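Local coordinates for protein putative O-Methyltransferase (Corynebacterium glutamicum, PDB 3DR5) that probably transfers methyl groups from S-adenosyl-L-methionine to oxygen atoms of a substrate not yet identified, as a member of the Rossmann-fold O-methyltransferases, at residues R24-A29 / G71-N76; A30-P35 / Q94-A99; N55-A60 / L152-G157; Y189-E194 / V198-L203. All coordinates share one frame; numbering follows the deposited sequence.

Contact 1 of 4, residues R24-A29 / G71-N76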
loop_
_atom_site.group_PDB
_atom_site.type_symbol
_atom_site.label_atom_id
_atom_site.label_comp_id
_atom_site.label_asym_id
_atom_site.label_seq_id
_atom_site.Cartn_x
_atom_site.Cartn_y
_atom_site.Cartn_z
ATOM N N ARG A 24 -17.281 -15.306 5.152
ATOM C CA ARG A 24 -17.857 -16.402 4.386
ATOM C C ARG A 24 -16.917 -16.761 3.228
ATOM O O ARG A 24 -16.637 -17.943 2.985
ATOM C CB ARG A 24 -19.247 -15.985 3.872
ATOM C CG ARG A 24 -19.913 -16.961 2.922
ATOM C CD ARG A 24 -20.078 -18.343 3.532
ATOM N NE ARG A 24 -21.272 -19.001 3.007
ATOM C CZ ARG A 24 -21.365 -20.301 2.770
ATOM N NH1 ARG A 24 -20.327 -21.089 3.009
ATOM N NH2 ARG A 24 -22.490 -20.810 2.286
ATOM N N ALA A 25 -16.424 -15.744 2.523
ATOM C CA ALA A 25 -15.514 -15.964 1.403
ATOM C C ALA A 25 -14.196 -16.603 1.856
ATOM O O ALA A 25 -13.591 -17.385 1.113
ATOM C CB ALA A 25 -15.246 -14.644 0.678
ATOM N N ARG A 26 -13.755 -16.274 3.069
ATOM C CA ARG A 26 -12.518 -16.831 3.617
ATOM C C ARG A 26 -12.761 -18.290 4.028
ATOM O O ARG A 26 -11.875 -19.136 3.911
ATOM C CB ARG A 26 -12.063 -16.011 4.829
ATOM C CG ARG A 26 -10.641 -16.308 5.277
ATOM C CD ARG A 26 -10.134 -15.223 6.219
ATOM N NE ARG A 26 -9.766 -13.991 5.523
ATOM C CZ ARG A 26 -8.703 -13.875 4.731
ATOM N NH1 ARG A 26 -7.909 -14.920 4.541
ATOM N NH2 ARG A 26 -8.428 -12.716 4.143
ATOM N N GLU A 27 -13.965 -18.585 4.511
ATOM C CA GLU A 27 -14.304 -19.949 4.895
ATOM C C GLU A 27 -14.406 -20.778 3.612
ATOM O O GLU A 27 -13.854 -21.878 3.527
ATOM C CB GLU A 27 -15.640 -19.981 5.639
ATOM C CG GLU A 27 -15.571 -20.683 6.987
ATOM C CD GLU A 27 -15.281 -22.171 6.868
ATOM O OE1 GLU A 27 -14.099 -22.552 6.713
ATOM O OE2 GLU A 27 -16.250 -22.957 6.922
ATOM N N ASP A 28 -15.113 -20.252 2.611
ATOM C CA ASP A 28 -15.259 -20.960 1.337
ATOM C C ASP A 28 -13.908 -21.321 0.725
ATOM O O ASP A 28 -13.695 -22.462 0.318
ATOM C CB ASP A 28 -16.066 -20.127 0.339
ATOM C CG ASP A 28 -17.547 -20.107 0.660
ATOM O OD1 ASP A 28 -17.945 -20.804 1.618
ATOM O OD2 ASP A 28 -18.312 -19.405 -0.042
ATOM N N ALA A 29 -12.993 -20.355 0.667
ATOM C CA ALA A 29 -11.671 -20.596 0.087
ATOM C C ALA A 29 -10.926 -21.705 0.811
ATOM O O ALA A 29 -10.278 -22.546 0.181
ATOM C CB ALA A 29 -10.836 -19.309 0.098
ATOM N N GLY A 71 -11.945 -10.092 -4.398
ATOM C CA GLY A 71 -12.868 -9.137 -4.987
ATOM C C GLY A 71 -13.642 -8.297 -3.999
ATOM O O GLY A 71 -13.957 -7.134 -4.271
ATOM N N LEU A 72 -13.977 -8.896 -2.863
ATOM C CA LEU A 72 -14.722 -8.194 -1.830
ATOM C C LEU A 72 -13.872 -7.073 -1.230
ATOM O O LEU A 72 -14.385 -6.001 -0.902
ATOM C CB LEU A 72 -15.179 -9.174 -0.735
ATOM C CG LEU A 72 -16.367 -10.076 -1.129
ATOM C CD1 LEU A 72 -16.617 -11.113 -0.033
ATOM C CD2 LEU A 72 -17.626 -9.227 -1.336
ATOM N N TYR A 73 -12.576 -7.321 -1.077
ATOM C CA TYR A 73 -11.673 -6.308 -0.524
ATOM C C TYR A 73 -11.518 -5.162 -1.512
ATOM O O TYR A 73 -11.493 -4.003 -1.135
ATOM C CB TYR A 73 -10.305 -6.916 -0.248
ATOM C CG TYR A 73 -10.255 -7.748 0.998
ATOM C CD1 TYR A 73 -10.368 -7.153 2.258
ATOM C CD2 TYR A 73 -10.052 -9.125 0.926
ATOM C CE1 TYR A 73 -10.271 -7.911 3.416
ATOM C CE2 TYR A 73 -9.954 -9.898 2.079
ATOM C CZ TYR A 73 -10.060 -9.287 3.314
ATOM O OH TYR A 73 -9.919 -10.042 4.449
ATOM N N ILE A 74 -11.418 -5.511 -2.787
ATOM C CA ILE A 74 -11.270 -4.533 -3.849
ATOM C C ILE A 74 -12.548 -3.710 -4.019
ATOM O O ILE A 74 -12.489 -2.487 -4.123
ATOM C CB ILE A 74 -10.886 -5.241 -5.185
ATOM C CG1 ILE A 74 -9.453 -5.772 -5.084
ATOM C CG2 ILE A 74 -11.030 -4.285 -6.363
ATOM C CD1 ILE A 74 -8.941 -6.438 -6.357
ATOM N N LEU A 75 -13.702 -4.381 -4.037
ATOM C CA LEU A 75 -14.986 -3.697 -4.192
ATOM C C LEU A 75 -15.257 -2.696 -3.071
ATOM O O LEU A 75 -15.937 -1.694 -3.279
ATOM C CB LEU A 75 -16.126 -4.727 -4.297
ATOM C CG LEU A 75 -16.154 -5.456 -5.650
ATOM C CD1 LEU A 75 -17.093 -6.666 -5.589
ATOM C CD2 LEU A 75 -16.591 -4.475 -6.740
ATOM N N ASN A 76 -14.715 -2.962 -1.888
ATOM C CA ASN A 76 -14.880 -2.051 -0.756
ATOM C C ASN A 76 -14.334 -0.658 -1.077
ATOM O O ASN A 76 -14.937 0.347 -0.702
ATOM C CB ASN A 76 -14.151 -2.594 0.472
ATOM C CG ASN A 76 -15.003 -3.540 1.294
ATOM O OD1 ASN A 76 -14.486 -4.369 2.057
ATOM N ND2 ASN A 76 -16.314 -3.415 1.157
#

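Contact 2 of 4, residues A30-P35 / Q94-A99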
loop_
_atom_site.group_PDB
_atom_site.type_symbol
_atom_site.label_atom_id
_atom_site.label_comp_id
_atom_site.label_asym_id
_atom_site.label_seq_id
_atom_site.Cartn_x
_atom_site.Cartn_y
_atom_site.Cartn_z
ATOM N N ALA A 30 -11.025 -21.697 2.135
ATOM C CA ALA A 30 -10.366 -22.694 2.967
ATOM C C ALA A 30 -10.974 -24.080 2.738
ATOM O O ALA A 30 -10.256 -25.078 2.683
ATOM C CB ALA A 30 -10.486 -22.304 4.440
ATOM N N GLU A 31 -12.296 -24.139 2.608
ATOM C CA GLU A 31 -12.973 -25.409 2.372
ATOM C C GLU A 31 -12.569 -26.055 1.047
ATOM O O GLU A 31 -12.612 -27.275 0.913
ATOM C CB GLU A 31 -14.487 -25.208 2.408
ATOM C CG GLU A 31 -15.053 -25.072 3.807
ATOM C CD GLU A 31 -16.483 -24.599 3.803
ATOM O OE1 GLU A 31 -17.191 -24.877 2.816
ATOM O OE2 GLU A 31 -16.911 -23.967 4.786
ATOM N N PHE A 32 -12.170 -25.238 0.074
ATOM C CA PHE A 32 -11.772 -25.739 -1.242
ATOM C C PHE A 32 -10.261 -25.731 -1.464
ATOM O O PHE A 32 -9.789 -25.998 -2.573
ATOM C CB PHE A 32 -12.464 -24.921 -2.338
ATOM C CG PHE A 32 -13.937 -25.211 -2.471
ATOM C CD1 PHE A 32 -14.393 -26.206 -3.339
ATOM C CD2 PHE A 32 -14.870 -24.480 -1.735
ATOM C CE1 PHE A 32 -15.758 -26.472 -3.466
ATOM C CE2 PHE A 32 -16.230 -24.741 -1.852
ATOM C CZ PHE A 32 -16.677 -25.737 -2.721
ATOM N N GLY A 33 -9.516 -25.417 -0.407
ATOM C CA GLY A 33 -8.061 -25.382 -0.483
ATOM C C GLY A 33 -7.472 -24.334 -1.412
ATOM O O GLY A 33 -6.395 -24.527 -1.973
ATOM N N LEU A 34 -8.174 -23.213 -1.558
ATOM C CA LEU A 34 -7.722 -22.138 -2.444
ATOM C C LEU A 34 -6.773 -21.154 -1.771
ATOM O O LEU A 34 -6.891 -20.894 -0.578
ATOM C CB LEU A 34 -8.931 -21.363 -2.979
ATOM C CG LEU A 34 -10.085 -22.171 -3.579
ATOM C CD1 LEU A 34 -11.272 -21.262 -3.871
ATOM C CD2 LEU A 34 -9.617 -22.858 -4.844
ATOM N N PRO A 35 -5.819 -20.599 -2.537
ATOM C CA PRO A 35 -4.841 -19.631 -2.024
ATOM C C PRO A 35 -5.595 -18.348 -1.670
ATOM O O PRO A 35 -6.132 -17.674 -2.552
ATOM C CB PRO A 35 -3.895 -19.405 -3.207
ATOM C CG PRO A 35 -4.215 -20.519 -4.186
ATOM C CD PRO A 35 -5.661 -20.805 -3.985
ATOM N N GLN A 94 -16.257 -19.755 -10.718
ATOM C CA GLN A 94 -17.139 -18.686 -11.198
ATOM C C GLN A 94 -18.411 -18.689 -10.344
ATOM O O GLN A 94 -18.931 -17.624 -9.975
ATOM C CB GLN A 94 -17.503 -18.891 -12.673
ATOM C CG GLN A 94 -18.690 -18.047 -13.126
ATOM C CD GLN A 94 -18.790 -17.941 -14.632
ATOM O OE1 GLN A 94 -18.900 -18.950 -15.337
ATOM N NE2 GLN A 94 -18.747 -16.712 -15.139
ATOM N N ARG A 95 -18.914 -19.886 -10.036
ATOM C CA ARG A 95 -20.107 -20.018 -9.201
ATOM C C ARG A 95 -19.764 -19.553 -7.790
ATOM O O ARG A 95 -20.548 -18.853 -7.154
ATOM C CB ARG A 95 -20.589 -21.471 -9.146
ATOM C CG ARG A 95 -21.665 -21.812 -10.159
ATOM C CD ARG A 95 -22.513 -22.988 -9.687
ATOM N NE ARG A 95 -23.862 -22.582 -9.290
ATOM C CZ ARG A 95 -24.655 -23.290 -8.488
ATOM N NH1 ARG A 95 -24.240 -24.448 -7.987
ATOM N NH2 ARG A 95 -25.868 -22.843 -8.182
ATOM N N GLN A 96 -18.586 -19.944 -7.314
ATOM C CA GLN A 96 -18.126 -19.577 -5.974
ATOM C C GLN A 96 -18.041 -18.060 -5.791
ATOM O O GLN A 96 -18.455 -17.531 -4.758
ATOM C CB GLN A 96 -16.758 -20.234 -5.685
ATOM C CG GLN A 96 -16.845 -21.719 -5.294
ATOM C CD GLN A 96 -15.524 -22.480 -5.445
ATOM O OE1 GLN A 96 -14.443 -21.901 -5.350
ATOM N NE2 GLN A 96 -15.617 -23.794 -5.677
ATOM N N ALA A 97 -17.513 -17.372 -6.799
ATOM C CA ALA A 97 -17.354 -15.919 -6.750
ATOM C C ALA A 97 -18.668 -15.149 -6.870
ATOM O O ALA A 97 -18.981 -14.320 -6.020
ATOM C CB ALA A 97 -16.380 -15.464 -7.842
ATOM N N LYS A 98 -19.430 -15.417 -7.927
ATOM C CA LYS A 98 -20.708 -14.743 -8.144
ATOM C C LYS A 98 -21.649 -14.912 -6.947
ATOM O O LYS A 98 -22.438 -14.015 -6.633
ATOM C CB LYS A 98 -21.373 -15.271 -9.417
ATOM C CG LYS A 98 -20.697 -14.807 -10.712
ATOM C CD LYS A 98 -21.249 -15.580 -11.909
ATOM C CE LYS A 98 -21.728 -14.670 -13.030
ATOM N NZ LYS A 98 -20.731 -14.530 -14.126
ATOM N N ALA A 99 -21.561 -16.060 -6.281
ATOM C CA ALA A 99 -22.385 -16.325 -5.108
ATOM C C ALA A 99 -21.979 -15.350 -3.992
ATOM O O ALA A 99 -22.821 -14.643 -3.436
ATOM C CB ALA A 99 -22.182 -17.764 -4.639
#

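Contact 3 of 4, residues N55-A60 / L152-G157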
loop_
_atom_site.group_PDB
_atom_site.type_symbol
_atom_site.label_atom_id
_atom_site.label_comp_id
_atom_site.label_asym_id
_atom_site.label_seq_id
_atom_site.Cartn_x
_atom_site.Cartn_y
_atom_site.Cartn_z
ATOM N N ASN A 55 -11.399 7.494 -12.350
ATOM C CA ASN A 55 -11.682 8.364 -13.493
ATOM C C ASN A 55 -10.982 7.898 -14.769
ATOM O O ASN A 55 -9.751 7.882 -14.845
ATOM C CB ASN A 55 -11.259 9.807 -13.182
ATOM C CG ASN A 55 -12.155 10.473 -12.141
ATOM O OD1 ASN A 55 -11.804 10.571 -10.962
ATOM N ND2 ASN A 55 -13.328 10.923 -12.576
ATOM N N GLY A 56 -11.781 7.529 -15.770
ATOM C CA GLY A 56 -11.251 7.064 -17.045
ATOM C C GLY A 56 -10.835 5.605 -16.996
ATOM O O GLY A 56 -10.337 5.044 -17.971
ATOM N N SER A 57 -11.068 4.984 -15.848
ATOM C CA SER A 57 -10.715 3.589 -15.625
ATOM C C SER A 57 -11.908 2.641 -15.702
ATOM O O SER A 57 -12.997 2.966 -15.246
ATOM C CB SER A 57 -10.038 3.467 -14.258
ATOM O OG SER A 57 -9.915 2.122 -13.830
ATOM N N THR A 58 -11.692 1.462 -16.279
ATOM C CA THR A 58 -12.750 0.468 -16.368
ATOM C C THR A 58 -12.914 -0.127 -14.966
ATOM O O THR A 58 -14.012 -0.543 -14.575
ATOM C CB THR A 58 -12.385 -0.653 -17.365
ATOM O OG1 THR A 58 -12.114 -0.078 -18.648
ATOM C CG2 THR A 58 -13.541 -1.646 -17.502
ATOM N N GLY A 59 -11.817 -0.156 -14.209
ATOM C CA GLY A 59 -11.858 -0.707 -12.861
ATOM C C GLY A 59 -10.673 -1.597 -12.525
ATOM O O GLY A 59 -9.527 -1.309 -12.879
ATOM N N ALA A 60 -10.955 -2.706 -11.858
ATOM C CA ALA A 60 -9.905 -3.617 -11.454
ATOM C C ALA A 60 -10.043 -5.007 -12.044
ATOM O O ALA A 60 -11.114 -5.399 -12.515
ATOM C CB ALA A 60 -9.863 -3.697 -9.918
ATOM N N LEU A 152 -2.355 -3.167 -20.059
ATOM C CA LEU A 152 -3.720 -2.886 -19.605
ATOM C C LEU A 152 -3.779 -1.832 -18.504
ATOM O O LEU A 152 -4.780 -1.138 -18.336
ATOM C CB LEU A 152 -4.378 -4.175 -19.111
ATOM C CG LEU A 152 -4.327 -5.407 -20.028
ATOM C CD1 LEU A 152 -4.788 -6.661 -19.266
ATOM C CD2 LEU A 152 -5.198 -5.171 -21.255
ATOM N N LEU A 153 -2.690 -1.713 -17.758
ATOM C CA LEU A 153 -2.601 -0.765 -16.652
ATOM C C LEU A 153 -2.487 0.680 -17.053
ATOM O O LEU A 153 -1.770 1.005 -17.991
ATOM C CB LEU A 153 -1.405 -1.083 -15.766
ATOM C CG LEU A 153 -1.533 -2.075 -14.612
ATOM C CD1 LEU A 153 -0.184 -2.190 -13.900
ATOM C CD2 LEU A 153 -2.624 -1.591 -13.627
ATOM N N ARG A 154 -3.199 1.551 -16.345
ATOM C CA ARG A 154 -3.095 2.980 -16.609
ATOM C C ARG A 154 -1.975 3.519 -15.689
ATOM O O ARG A 154 -1.595 2.860 -14.705
ATOM C CB ARG A 154 -4.418 3.688 -16.295
ATOM C CG ARG A 154 -5.549 3.256 -17.201
ATOM C CD ARG A 154 -6.899 3.726 -16.697
ATOM N NE ARG A 154 -7.085 5.166 -16.841
ATOM C CZ ARG A 154 -7.252 5.790 -18.005
ATOM N NH1 ARG A 154 -7.259 5.102 -19.141
ATOM N NH2 ARG A 154 -7.428 7.104 -18.025
ATOM N N ARG A 155 -1.445 4.700 -16.007
ATOM C CA ARG A 155 -0.400 5.319 -15.193
ATOM C C ARG A 155 -1.078 5.633 -13.860
ATOM O O ARG A 155 -2.228 6.100 -13.828
ATOM C CB ARG A 155 0.113 6.602 -15.876
ATOM C CG ARG A 155 0.576 6.357 -17.307
ATOM C CD ARG A 155 1.121 7.628 -17.907
ATOM N NE ARG A 155 2.471 7.907 -17.430
ATOM C CZ ARG A 155 3.581 7.591 -18.094
ATOM N NH1 ARG A 155 3.501 6.983 -19.272
ATOM N NH2 ARG A 155 4.769 7.878 -17.573
ATOM N N GLY A 156 -0.360 5.386 -12.768
ATOM C CA GLY A 156 -0.918 5.567 -11.436
ATOM C C GLY A 156 -1.576 4.224 -11.064
ATOM O O GLY A 156 -2.096 4.043 -9.950
ATOM N N GLY A 157 -1.530 3.263 -11.996
ATOM C CA GLY A 157 -2.122 1.942 -11.782
ATOM C C GLY A 157 -1.155 0.954 -11.171
ATOM O O GLY A 157 0.051 1.023 -11.403
HETATM O O HOH W 1 -6.878 8.073 -14.817
#

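Contact 4 of 4, residues Y189-E194 / V198-L203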
loop_
_atom_site.group_PDB
_atom_site.type_symbol
_atom_site.label_atom_id
_atom_site.label_comp_id
_atom_site.label_asym_id
_atom_site.label_seq_id
_atom_site.Cartn_x
_atom_site.Cartn_y
_atom_site.Cartn_z
ATOM N N TYR A 189 13.374 -9.389 -13.547
ATOM C CA TYR A 189 12.737 -8.790 -14.721
ATOM C C TYR A 189 11.871 -7.597 -14.316
ATOM O O TYR A 189 11.907 -6.541 -14.953
ATOM C CB TYR A 189 11.851 -9.803 -15.436
ATOM C CG TYR A 189 11.133 -9.207 -16.622
ATOM C CD1 TYR A 189 11.835 -8.841 -17.769
ATOM C CD2 TYR A 189 9.758 -8.979 -16.589
ATOM C CE1 TYR A 189 11.190 -8.268 -18.856
ATOM C CE2 TYR A 189 9.098 -8.401 -17.672
ATOM C CZ TYR A 189 9.822 -8.050 -18.800
ATOM O OH TYR A 189 9.183 -7.492 -19.880
ATOM N N ILE A 190 11.088 -7.767 -13.254
ATOM C CA ILE A 190 10.223 -6.698 -12.775
ATOM C C ILE A 190 11.054 -5.469 -12.378
ATOM O O ILE A 190 10.676 -4.335 -12.671
ATOM C CB ILE A 190 9.364 -7.185 -11.572
ATOM C CG1 ILE A 190 8.205 -8.049 -12.085
ATOM C CG2 ILE A 190 8.850 -5.989 -10.758
ATOM C CD1 ILE A 190 7.444 -8.784 -10.992
ATOM N N ARG A 191 12.185 -5.692 -11.716
ATOM C CA ARG A 191 13.039 -4.588 -11.291
ATOM C C ARG A 191 13.790 -3.916 -12.441
ATOM O O ARG A 191 14.469 -2.911 -12.244
ATOM C CB ARG A 191 14.030 -5.077 -10.236
ATOM C CG ARG A 191 13.400 -5.354 -8.870
ATOM C CD ARG A 191 14.270 -6.284 -8.042
ATOM N NE ARG A 191 15.664 -6.176 -8.450
ATOM C CZ ARG A 191 16.492 -7.207 -8.563
ATOM N NH1 ARG A 191 16.074 -8.439 -8.300
ATOM N NH2 ARG A 191 17.742 -7.005 -8.943
ATOM N N SER A 192 13.641 -4.458 -13.644
ATOM C CA SER A 192 14.320 -3.922 -14.814
ATOM C C SER A 192 13.424 -3.029 -15.666
ATOM O O SER A 192 13.922 -2.257 -16.488
ATOM C CB SER A 192 14.841 -5.063 -15.692
ATOM O OG SER A 192 13.820 -5.568 -16.555
ATOM N N ILE A 193 12.109 -3.122 -15.481
ATOM C CA ILE A 193 11.217 -2.334 -16.309
ATOM C C ILE A 193 11.246 -0.861 -15.950
ATOM O O ILE A 193 11.349 -0.491 -14.786
ATOM C CB ILE A 193 9.780 -2.950 -16.315
ATOM C CG1 ILE A 193 8.728 -1.860 -16.313
ATOM C CG2 ILE A 193 9.622 -3.932 -15.179
ATOM C CD1 ILE A 193 7.512 -2.215 -15.491
ATOM N N GLU A 194 11.161 -0.026 -16.979
ATOM C CA GLU A 194 11.249 1.414 -16.823
ATOM C C GLU A 194 9.918 2.126 -16.652
ATOM O O GLU A 194 8.911 1.727 -17.231
ATOM C CB GLU A 194 12.008 1.987 -18.021
ATOM C CG GLU A 194 12.788 3.265 -17.748
ATOM C CD GLU A 194 14.149 3.005 -17.125
ATOM O OE1 GLU A 194 14.645 1.862 -17.232
ATOM O OE2 GLU A 194 14.728 3.951 -16.546
ATOM N N VAL A 198 8.431 -0.108 -7.999
ATOM C CA VAL A 198 8.387 -1.460 -7.453
ATOM C C VAL A 198 8.437 -1.418 -5.934
ATOM O O VAL A 198 9.346 -0.829 -5.353
ATOM C CB VAL A 198 9.571 -2.316 -7.974
ATOM C CG1 VAL A 198 9.528 -3.709 -7.358
ATOM C CG2 VAL A 198 9.520 -2.395 -9.505
ATOM N N ALA A 199 7.436 -2.015 -5.295
ATOM C CA ALA A 199 7.399 -2.087 -3.842
ATOM C C ALA A 199 7.255 -3.574 -3.522
ATOM O O ALA A 199 6.380 -4.246 -4.067
ATOM C CB ALA A 199 6.206 -1.298 -3.274
ATOM N N ARG A 200 8.125 -4.095 -2.664
ATOM C CA ARG A 200 8.075 -5.494 -2.284
ATOM C C ARG A 200 7.896 -5.499 -0.770
ATOM O O ARG A 200 8.751 -5.040 -0.014
ATOM C CB ARG A 200 9.352 -6.196 -2.780
ATOM C CG ARG A 200 9.305 -6.389 -4.311
ATOM C CD ARG A 200 10.621 -6.922 -4.854
ATOM N NE ARG A 200 11.709 -5.976 -4.628
ATOM C CZ ARG A 200 12.987 -6.320 -4.562
ATOM N NH1 ARG A 200 13.335 -7.594 -4.708
ATOM N NH2 ARG A 200 13.904 -5.396 -4.313
ATOM N N LEU A 201 6.767 -6.049 -0.345
ATOM C CA LEU A 201 6.357 -6.020 1.038
ATOM C C LEU A 201 6.236 -7.349 1.781
ATOM O O LEU A 201 6.016 -8.380 1.171
ATOM C CB LEU A 201 5.031 -5.248 1.082
ATOM C CG LEU A 201 5.015 -3.981 0.184
ATOM C CD1 LEU A 201 3.583 -3.428 0.048
ATOM C CD2 LEU A 201 5.958 -2.920 0.758
ATOM N N PRO A 202 6.361 -7.312 3.121
ATOM C CA PRO A 202 6.273 -8.499 3.980
ATOM C C PRO A 202 4.853 -9.017 4.235
ATOM O O PRO A 202 4.462 -9.209 5.379
ATOM C CB PRO A 202 6.952 -8.036 5.266
ATOM C CG PRO A 202 6.509 -6.609 5.367
ATOM C CD PRO A 202 6.659 -6.103 3.917
ATOM N N LEU A 203 4.089 -9.234 3.172
ATOM C CA LEU A 203 2.722 -9.740 3.294
ATOM C C LEU A 203 2.628 -11.087 2.576
ATOM O O LEU A 203 3.191 -11.257 1.497
ATOM C CB LEU A 203 1.731 -8.734 2.689
ATOM C CG LEU A 203 1.473 -7.462 3.494
ATOM C CD1 LEU A 203 0.916 -6.390 2.557
ATOM C CD2 LEU A 203 0.510 -7.765 4.646
#

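Contact 1 of 4, residues R24-A29 / G71-N76
Ala25 and Leu72 mark where helices 20-31 and 67-77 come nearest, their CA atoms 8.5 Å apart, close enough for small and branched apolar side chains to meet directly. CB of Ala25 points at the other helix and touches CD1 of Leu72 at 3.9 Å; the short methyl of alanine lets the leucine branch come up against the helix surface. Beside this buried apolar touch lies a polar one. Arg26 leaves its helix with CG anti to the backbone N (chi1 -167°) and bends at chi3, which carries the guanidinium across to Tyr73. There NH2 gives a nearly straight hydrogen bond to Tyr73 OH, 3.1 Å long with an N-H...O angle of 168°. The hydroxyl lies in the guanidinium plane, at its edge, while the tyrosine ring is turned 53° from that plane, so the two flat groups meet edge on and do not stack. The long reach of both residues suits them to bridging a gap wider than the Ala25-Leu72 touch. Each polar end has a stronger partner outside the pair, Pro37 O for Arg26 NH2 and Glu39 OE1 for Tyr73 OH, and these bonds help hold the two groups in place. Helix 91-103 closes over the apolar side through Leu100, which packs on Ala25, while Leu72 rests on Ala104 and Tyr106 in the loop that follows.

Contact 2 of 4, residues A30-P35 / Q94-A99
Phe32 and Gln96 reach for each other from opposite directions, and the amide of the glutamine ends over the ring of the phenylalanine. NE2 of Gln96 sits 3.4 Å above the ring plane, over its centre, with CE1 of Phe32 its nearest ring atom at 3.5 Å. Amide and ring planes are 32° apart, nearer to parallel than to perpendicular. Beyond CG the glutamine chain is extended, chi2 161°, which gives it the length to span from helix 91-103; a flexible polar chain with a flat end suits a contact at the surface. The other branch of the amide, Gln96 OE1, meets the methyl CD1 of Leu34 at 3.6 Å, an approach of a polar atom to an apolar one. Phe32 and Leu34 flank Gly33, the C-prime residue of a Schellman motif that ends helix 20-31. Its positive phi (64°) favours glycine, and the helix is closed off by the bonds from Gly33 N to Ala30 O, 3.2 Å, and from Leu34 N to Ala29 O. That turn leaves both neighbouring side chains directed at helix 91-103, so that one glutamine is met by both. Leu34 also packs on Pro65 and Ala66, in the loop that follows strand 59-63 of the sheet.

Contact 3 of 4, residues N55-A60 / L152-G157
The backbone oxygen of Asn55 takes a 2.9 Å hydrogen bond from a water, which in turn accepts a weak one, 3.4 Å, from Arg154 NH2; the water lies at the edge of the guanidinium, in its plane, and links loop to arginine. A closer approach is made by Gly56 O, which lies 3.1 Å above the plane of the same guanidinium, over its centre. Its nearest atom is CZ of Arg154, at 3.2 Å from Gly56 O; NE and NH1 make poor angles with an oxygen above the plane, so the attraction is probably electrostatic, between a carbonyl dipole and a delocalised charge. NH1 bonds Asp128 O, which helps fix the rotation of the group. Arg154 follows helix 142-152 in the segment that leads into strand 157-161, and segment 55-60 leads into strand 59-63; both are parallel strands of the Rossmann-like sheet. The contact thus joins the N-terminal ends of two inner strands across the intervening strand 130-135. A bend at chi3 (71°) folds the arginine so that its guanidinium faces the loop, and its CD lies 4.0 Å from Ser57 CB. Glycine suits position 56, since its phi of 81° is positive and the lack of a side chain leaves room for Arg154 NH2. Ser57 OG bonds Gln131 NE2 and accepts a weak bond from Gly59 N. A type II turn from Arg154 to Gly157, with Gly156 in it, leads into strand 157-161.

Contact 4 of 4, residues Y189-E194 / V198-L203
Ile190, at the end of helix 178-190, meets Val198 on strand 196-201 and so closes a short helix-to-strand connection. In the Rossmann-like methyltransferase sheet, of order 3-2-1-4-5-7-6, this strand is outermost within this chain, and antiparallel 207-212 lies between it and 157-161. The apolar part is a touch between branched residues: CG2 of Ile190 meets CG2 of Val198 at 3.9 Å, the two side chains slanting past one another. Beta-branched valine suits a strand, and Ile190 packs further on Val146 and Val210. The charged part pairs two arginines that cross at about a right angle. A methylene of Arg191, CD, lies 3.6 Å above one face of the Arg200 guanidinium, offset toward its rim. The guanidinium planes are turned 26° from each other, and Arg191 NE stays 4.6 Å from Arg200 NH2. Asp187 makes salt bridges to NH1 of both arginines, one through each carboxylate oxygen, which probably offsets the like charges. The second subunit also takes part: Arg200 N bonds Gln43 OE1 of that subunit, and Thr15 of that subunit packs on both arginines. The hydrogen-bonded part lies at the helix end, by a type I turn from Ile190 to Ile193. There Tyr189 O takes two bonds from one residue, from Ser192 N at 3.0 Å and from Ser192 OG at 2.7 Å, the hydroxyl tilted 17° from the carbonyl plane.

From the N terminus, helix 20-31 enters both contact 1 and contact 2, and the two touch where the helix ends. Contact 1 closes a loop back from helix 67-77, contact 2 a longer one from helix 91-103; their segments alternate along the chain, so the loops cross, and together they pack helix 20-31 against helices 67-77 and 91-103 at one flank of the sheet. Contact 3 opens between the segments of both and closes only at 152-157, crossing each; it ties the starts of two parallel strands, and Ala60 touches Ile74 of contact 1. Contact 4 follows in series, a short local loop on the opposite side of the chain's centre from contacts 1 and 2, beside the second subunit.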